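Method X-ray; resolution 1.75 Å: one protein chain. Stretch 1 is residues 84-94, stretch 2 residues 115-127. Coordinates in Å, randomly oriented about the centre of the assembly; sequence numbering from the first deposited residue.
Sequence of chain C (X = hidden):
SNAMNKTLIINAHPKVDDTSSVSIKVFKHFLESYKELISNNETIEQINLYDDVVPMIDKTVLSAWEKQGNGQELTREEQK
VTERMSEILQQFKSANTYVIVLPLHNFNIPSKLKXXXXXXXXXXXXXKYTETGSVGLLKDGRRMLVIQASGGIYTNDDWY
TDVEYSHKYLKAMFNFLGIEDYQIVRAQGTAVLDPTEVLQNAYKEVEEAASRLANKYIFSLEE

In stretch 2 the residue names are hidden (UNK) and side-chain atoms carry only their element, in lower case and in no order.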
# COMPACT_ATOMS: atom_id res chain seq x y z
N ARG C 84 10.26 5.85 18.58
CA ARG C 84 8.90 5.34 18.38
C ARG C 84 8.87 4.15 17.38
O ARG C 84 8.15 3.17 17.60
CB ARG C 84 7.98 6.48 17.92
CG ARG C 84 6.56 6.04 17.60
CD ARG C 84 5.89 5.33 18.77
NE ARG C 84 4.57 4.84 18.38
CZ ARG C 84 3.94 3.82 18.96
NH1 ARG C 84 4.50 3.17 19.97
NH2 ARG C 84 2.74 3.46 18.52
N MSE C 85 9.64 4.24 16.30
CA MSE C 85 9.75 3.12 15.36
C MSE C 85 10.32 1.89 16.06
O MSE C 85 9.88 0.76 15.83
CB MSE C 85 10.59 3.50 14.14
CG MSE C 85 9.99 4.65 13.35
SE MSE C 85 10.99 5.03 11.73
CE MSE C 85 9.98 3.93 10.46
N SER C 86 11.30 2.12 16.94
CA SER C 86 11.86 1.03 17.74
C SER C 86 10.83 0.38 18.68
O SER C 86 10.79 -0.85 18.81
CB SER C 86 13.07 1.50 18.53
OG SER C 86 13.57 0.43 19.31
N GLU C 87 10.00 1.21 19.34
CA GLU C 87 8.89 0.72 20.16
C GLU C 87 7.98 -0.19 19.37
O GLU C 87 7.67 -1.29 19.80
CB GLU C 87 8.03 1.88 20.69
CG GLU C 87 8.63 2.69 21.82
CD GLU C 87 7.71 3.83 22.24
OE1 GLU C 87 6.60 3.96 21.66
OE2 GLU C 87 8.09 4.59 23.16
N ILE C 88 7.54 0.29 18.20
CA ILE C 88 6.64 -0.47 17.34
C ILE C 88 7.24 -1.82 16.89
O ILE C 88 6.55 -2.84 16.87
CB ILE C 88 6.21 0.35 16.10
CG1 ILE C 88 5.26 1.48 16.52
CG2 ILE C 88 5.55 -0.56 15.09
CD1 ILE C 88 4.94 2.45 15.41
N LEU C 89 8.52 -1.81 16.52
CA LEU C 89 9.23 -3.02 16.10
C LEU C 89 9.37 -4.02 17.24
O LEU C 89 9.14 -5.21 17.05
CB LEU C 89 10.63 -2.66 15.57
CG LEU C 89 11.59 -3.82 15.31
CD1 LEU C 89 11.07 -4.76 14.23
CD2 LEU C 89 12.95 -3.27 14.93
N GLN C 90 9.75 -3.53 18.42
CA GLN C 90 9.95 -4.43 19.56
C GLN C 90 8.63 -5.02 20.05
O GLN C 90 8.60 -6.17 20.50
CB GLN C 90 10.76 -3.75 20.67
CG GLN C 90 12.18 -3.39 20.23
CD GLN C 90 12.97 -4.60 19.72
OE1 GLN C 90 12.95 -5.67 20.34
NE2 GLN C 90 13.68 -4.43 18.61
N GLN C 91 7.54 -4.26 19.94
CA GLN C 91 6.20 -4.79 20.22
C GLN C 91 5.84 -5.92 19.23
O GLN C 91 5.38 -7.00 19.63
CB GLN C 91 5.15 -3.68 20.20
CG GLN C 91 3.71 -4.17 20.34
CD GLN C 91 2.68 -3.04 20.24
OE1 GLN C 91 2.67 -2.26 19.29
NE2 GLN C 91 1.80 -2.96 21.24
N PHE C 92 6.05 -5.68 17.94
CA PHE C 92 5.84 -6.70 16.91
C PHE C 92 6.64 -7.99 17.20
O PHE C 92 6.11 -9.10 17.15
CB PHE C 92 6.15 -6.15 15.50
CG PHE C 92 5.97 -7.16 14.41
CD1 PHE C 92 4.71 -7.41 13.88
CD2 PHE C 92 7.05 -7.87 13.92
CE1 PHE C 92 4.53 -8.35 12.87
CE2 PHE C 92 6.88 -8.81 12.92
CZ PHE C 92 5.62 -9.06 12.39
N LYS C 93 7.93 -7.85 17.51
CA LYS C 93 8.77 -9.03 17.76
C LYS C 93 8.36 -9.82 19.00
O LYS C 93 8.68 -11.00 19.12
CB LYS C 93 10.25 -8.63 17.83
CG LYS C 93 10.83 -8.18 16.49
CD LYS C 93 12.32 -7.84 16.57
CE LYS C 93 13.15 -9.08 16.88
NZ LYS C 93 14.60 -8.77 16.90
N SER C 94 7.64 -9.17 19.92
CA SER C 94 7.34 -9.79 21.22
C SER C 94 6.15 -10.74 21.14
O SER C 94 5.95 -11.54 22.05
CB SER C 94 7.07 -8.72 22.27
OG SER C 94 5.80 -8.11 22.05
N UNK C 115 2.74 1.93 6.21
CA UNK C 115 3.61 2.59 7.19
C UNK C 115 4.00 1.61 8.29
O UNK C 115 5.15 1.61 8.75
o UNK C 115 1.96 5.84 7.17
c UNK C 115 2.93 3.79 7.84
o UNK C 115 3.55 5.01 5.90
c UNK C 115 2.80 4.96 6.90
N UNK C 116 3.05 0.80 8.73
CA UNK C 116 3.34 -0.18 9.78
C UNK C 116 4.34 -1.21 9.27
O UNK C 116 5.28 -1.58 9.99
o UNK C 116 2.94 -4.46 14.61
c UNK C 116 2.28 -1.81 11.44
c UNK C 116 2.72 -3.57 13.57
c UNK C 116 2.43 -1.32 12.74
c UNK C 116 2.64 -2.20 13.81
c UNK C 116 2.37 -3.18 11.23
c UNK C 116 2.05 -0.86 10.28
c UNK C 116 2.60 -4.06 12.30
N UNK C 117 4.17 -1.68 8.03
CA UNK C 117 5.13 -2.61 7.46
C UNK C 117 6.51 -1.97 7.44
O UNK C 117 7.51 -2.64 7.67
c UNK C 117 4.80 -6.32 6.29
c UNK C 117 3.38 -3.76 5.92
se UNK C 117 3.26 -5.35 7.02
c UNK C 117 4.73 -3.04 6.03
N UNK C 118 6.55 -0.66 7.19
CA UNK C 118 7.82 0.06 7.13
C UNK C 118 8.52 0.17 8.50
O UNK C 118 9.74 0.40 8.58
c UNK C 118 7.65 1.46 6.49
o UNK C 118 6.74 2.41 4.50
c UNK C 118 7.29 1.40 5.02
o UNK C 118 7.53 0.35 4.36
N UNK C 119 7.75 -0.00 9.57
CA UNK C 119 8.26 -0.00 10.95
C UNK C 119 8.80 -1.37 11.40
O UNK C 119 9.72 -1.45 12.20
c UNK C 119 7.17 0.45 11.92
o UNK C 119 7.53 2.59 12.91
c UNK C 119 7.02 1.96 11.99
n UNK C 119 6.31 2.53 11.02
N UNK C 120 8.20 -2.44 10.87
CA UNK C 120 8.51 -3.79 11.34
C UNK C 120 9.41 -4.62 10.41
O UNK C 120 9.98 -5.63 10.83
c UNK C 120 6.36 -3.83 12.68
c UNK C 120 5.43 -5.94 10.50
c UNK C 120 7.23 -4.59 11.65
c UNK C 120 6.46 -4.87 10.36
N UNK C 121 9.54 -4.22 9.15
CA UNK C 121 10.49 -4.90 8.26
C UNK C 121 11.85 -4.21 8.31
O UNK C 121 12.11 -3.26 7.55
se UNK C 121 8.21 -6.01 4.85
c UNK C 121 9.82 -6.75 4.03
c UNK C 121 8.82 -5.95 6.67
c UNK C 121 9.98 -4.99 6.82
N UNK C 122 12.70 -4.68 9.23
CA UNK C 122 13.96 -4.03 9.57
C UNK C 122 15.10 -5.04 9.51
O UNK C 122 15.00 -6.11 10.11
c UNK C 122 12.74 -2.39 11.07
c UNK C 122 15.20 -2.74 11.38
c UNK C 122 12.91 -1.20 10.19
c UNK C 122 13.89 -3.40 10.99
N UNK C 123 16.17 -4.71 8.79
CA UNK C 123 17.31 -5.61 8.64
C UNK C 123 18.01 -5.83 9.99
O UNK C 123 18.09 -4.92 10.82
c UNK C 123 18.30 -5.07 7.61
N UNK C 124 18.50 -7.05 10.19
CA UNK C 124 19.14 -7.42 11.45
C UNK C 124 18.14 -7.60 12.59
O UNK C 124 18.52 -7.98 13.71
n UNK C 124 22.60 -4.74 12.37
c UNK C 124 22.37 -5.26 11.02
n UNK C 124 22.75 -3.07 13.95
c UNK C 124 21.54 -6.55 11.02
c UNK C 124 22.53 -3.45 12.70
c UNK C 124 20.23 -6.40 11.82
n UNK C 124 22.24 -2.54 11.77
N UNK C 125 16.86 -7.32 12.31
CA UNK C 125 15.80 -7.44 13.31
C UNK C 125 14.74 -8.48 12.94
O UNK C 125 14.61 -9.50 13.61
c UNK C 125 16.04 -5.06 14.30
c UNK C 125 15.14 -6.07 13.57
c UNK C 125 16.31 -5.44 15.75
o UNK C 125 15.55 -6.26 16.32
o UNK C 125 17.28 -4.93 16.34
N UNK C 126 13.99 -8.24 11.87
CA UNK C 126 12.98 -9.23 11.45
C UNK C 126 13.41 -10.00 10.20
O UNK C 126 12.82 -11.03 9.85
o UNK C 126 11.66 -7.56 10.29
c UNK C 126 11.59 -8.59 11.28
c UNK C 126 11.11 -7.98 12.61
N UNK C 127 14.45 -9.50 9.54
CA UNK C 127 15.06 -10.19 8.40
C UNK C 127 16.54 -9.80 8.30
O UNK C 127 16.98 -8.84 8.94
c UNK C 127 16.16 -7.22 5.05
c UNK C 127 15.80 -8.44 5.62
c UNK C 127 14.30 -6.17 6.16
c UNK C 127 14.71 -8.54 6.47
c UNK C 127 14.33 -9.87 7.08
c UNK C 127 15.40 -6.08 5.32
c UNK C 127 13.95 -7.40 6.73
O HOH W 1 11.34 0.23 13.36
O HOH W 2 3.99 -3.09 16.85

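Position 115 carries two carbons, the second bearing two oxygens, and reaches nothing on stretch 1; the short carboxylate makes it D115. Position 116 has one carbon followed by a six-carbon ring bearing an oxygen, a phenol lying against I88 and F92, hence Y116. Its CE1 lies 3.6 Å from I88 CG2, and its OH sits at the edge of the F92 ring, 3.5 Å from F92 CD1. The hydroxyl also donates to water 2 (Y116 OH to water O, 2.8 Å), which in turn donates to I88 O and Q91 OE1.

Position 117, an unbranched chain of two carbons, selenium and a carbon, is selenomethionine M117; its CA-to-CB bond points away from stretch 1, and it makes no contact there. At 118, two carbons end in two oxygens: D118, whose carboxylate touches nothing on stretch 1, while its backbone O lies 4.0 Å from M85 CE.

Position 119 has two carbons, the second carrying one oxygen and one nitrogen, and points toward stretch 1, meeting M85 and I88. This is the amide N119. Its ND2 donates to D115 O at 2.7 Å, which leaves OD1 facing M85 CG at 3.2 Å and I88 CD1 at 3.6 Å, buried without a polar partner. Water 1 donates to both N119 O (2.6 Å) and, weakly, M85 O (2.9 Å).

Four carbons forked at the first, the longer arm ending over one face of the F92 ring, identify position 120 as I120. Its CD1 is 3.6 Å from the F92 ring centroid, a CH-pi contact. Position 121 repeats the unbranched selenium chain; M121 leaves helical geometry and points away. The forked four-carbon pattern recurs at 122, against L89, giving I122, with CG1 4.0 Å from L89 CD2. A single carbon at 123 means A123, out of reach.

Position 124 has three carbons, a nitrogen, and a carbon with two more nitrogens, a guanidinium: R124, without contact. At 125, three carbons end in two oxygens, the nearer 2.7 Å from K93 NZ. E125 thus forms a salt bridge through OE1, which also accepts a weak bond from Q90 NE2 at 3.5 Å. Position 126, one carbon bearing an oxygen and a carbon, touches L89, F92 and K93: T126. OG1 donates to I120 O (2.6 Å), and CG2 meets L89 CD1 at 3.6 Å. Position 127, one carbon and an unsubstituted six-carbon ring, is F127, out of reach.

The helices cross at 81°, packing I88, L89 and F92 against Y116, N119 and I120; the following loop extends the contact to the K93–E125 salt bridge.

Stretch 2 115-127: DYMDNIMIARETF
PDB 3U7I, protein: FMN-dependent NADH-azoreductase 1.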